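PDB 3BWX: Alpha/beta hydrolase from Novosphingobium aromaticivorans, which probably acts as a hydrolase of the alpha/beta-hydrolase fold, with its substrate not established, and binds calcium ions. Local coordinates for residues S274-A277 / I278-L282. The protein carries 1 engineered substitution. Numbering follows the deposited sequence.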
loop_
_atom_site.group_PDB
_atom_site.type_symbol
_atom_site.label_atom_id
_atom_site.label_comp_id
_atom_site.label_asym_id
_atom_site.label_seq_id
_atom_site.Cartn_x
_atom_site.Cartn_y
_atom_site.Cartn_z
ATOM N N SER A 274 -1.119 11.471 10.655
ATOM C CA SER A 274 -1.437 10.134 10.192
ATOM C C SER A 274 -1.218 9.142 11.306
ATOM O O SER A 274 -2.013 8.222 11.508
ATOM C CB SER A 274 -0.538 9.734 9.010
ATOM O OG SER A 274 -0.760 10.569 7.867
ATOM N N ILE A 275 -0.098 9.258 11.994
ATOM C CA ILE A 275 0.258 8.332 13.096
ATOM C C ILE A 275 -0.856 8.400 14.153
ATOM O O ILE A 275 -1.361 7.367 14.629
ATOM C CB ILE A 275 1.642 8.653 13.693
ATOM C CG1 ILE A 275 2.731 8.445 12.633
ATOM C CG2 ILE A 275 1.910 7.857 14.989
ATOM C CD1 ILE A 275 4.016 9.180 12.974
ATOM N N ALA A 276 -1.181 9.610 14.564
ATOM C CA ALA A 276 -2.217 9.825 15.584
ATOM C C ALA A 276 -3.561 9.261 15.117
ATOM O O ALA A 276 -4.276 8.644 15.877
ATOM C CB ALA A 276 -2.362 11.307 15.927
ATOM N N ALA A 277 -3.895 9.453 13.830
ATOM C CA ALA A 277 -5.153 8.925 13.263
ATOM C C ALA A 277 -5.218 7.393 13.348
ATOM O O ALA A 277 -6.229 6.835 13.728
ATOM C CB ALA A 277 -5.378 9.413 11.818
ATOM N N ILE A 278 -4.140 6.752 12.938
ATOM C CA ILE A 278 -4.018 5.316 13.006
ATOM C C ILE A 278 -4.158 4.826 14.467
ATOM O O ILE A 278 -4.854 3.848 14.765
ATOM C CB ILE A 278 -2.731 4.851 12.312
ATOM C CG1 ILE A 278 -2.866 5.020 10.829
ATOM C CG2 ILE A 278 -2.427 3.370 12.603
ATOM C CD1 ILE A 278 -1.517 4.935 10.093
ATOM N N GLY A 279 -3.568 5.566 15.415
ATOM C CA GLY A 279 -3.708 5.224 16.823
ATOM C C GLY A 279 -5.165 5.263 17.266
ATOM O O GLY A 279 -5.634 4.396 17.981
ATOM N N ARG A 280 -5.908 6.276 16.847
ATOM C CA ARG A 280 -7.335 6.366 17.180
ATOM C C ARG A 280 -8.125 5.211 16.601
ATOM O O ARG A 280 -9.026 4.673 17.261
ATOM C CB ARG A 280 -7.925 7.667 16.714
ATOM C CG ARG A 280 -7.369 8.903 17.422
ATOM C CD ARG A 280 -8.238 10.166 17.128
ATOM N NE ARG A 280 -8.338 10.505 15.698
ATOM C CZ ARG A 280 -7.415 11.195 15.037
ATOM N NH1 ARG A 280 -6.376 11.642 15.708
ATOM N NH2 ARG A 280 -7.538 11.458 13.745
ATOM N N LEU A 281 -7.759 4.810 15.393
ATOM C CA LEU A 281 -8.444 3.689 14.676
ATOM C C LEU A 281 -8.194 2.398 15.406
ATOM O O LEU A 281 -9.111 1.638 15.705
ATOM C CB LEU A 281 -8.040 3.673 13.204
ATOM C CG LEU A 281 -8.565 2.577 12.269
ATOM C CD1 LEU A 281 -7.860 1.191 12.394
ATOM C CD2 LEU A 281 -10.073 2.442 12.498
ATOM N N LEU A 282 -6.946 2.219 15.814
ATOM C CA LEU A 282 -6.533 0.982 16.487
ATOM C C LEU A 282 -7.218 0.824 17.851
ATOM O O LEU A 282 -7.416 -0.314 18.322
ATOM C CB LEU A 282 -5.005 0.908 16.651
ATOM C CG LEU A 282 -4.272 0.669 15.329
ATOM C CD1 LEU A 282 -2.725 0.840 15.476
ATOM C CD2 LEU A 282 -4.650 -0.697 14.756
#
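The R280 guanidinium lies with one face over A277 CA and the carbonyl oxygen of A276, one helical turn back. A277 CA sits 3.4 Å from the plane of the R280 guanidinium, displaced toward the rim of the group. At the ends of the group, R280 NH2 comes 3.5 Å from A277 CB, and R280 NH1 lies 4.0 Å from A276 CB. This is an i to i+3 and i+4 contact within helix 272-282, the C-terminal helix that packs on the central beta sheet of the alpha/beta-hydrolase fold. The R280 chain starts with CG anti to its own carbonyl carbon (chi1 -66°). It then bends at chi3 (-59°), which folds the guanidinium back along the helix instead of out from it. NE forms a salt bridge with E256 at the sheet edge, which helps to fix the rotation of the group. A276 and A277 present nothing larger than a methyl beside the guanidinium.

The buried side of the helix carries A277, I278 and L281. A277 and I278 pack on L231 of strand 230-235, with A277 also on V258 of strand 255-260, while L281 meets A124 and V126 of strand 122-128. The turn itself is regular alpha helix. I278, G279, R280 and L281 donate their backbone N-H to the carbonyls of S274, I275, A276 and A277. Beside the first of these bonds, the ethyl branch of I278 runs back past the same carbonyl, with I278 CG1 3.4 Å and CD1 3.6 Å from S274 O.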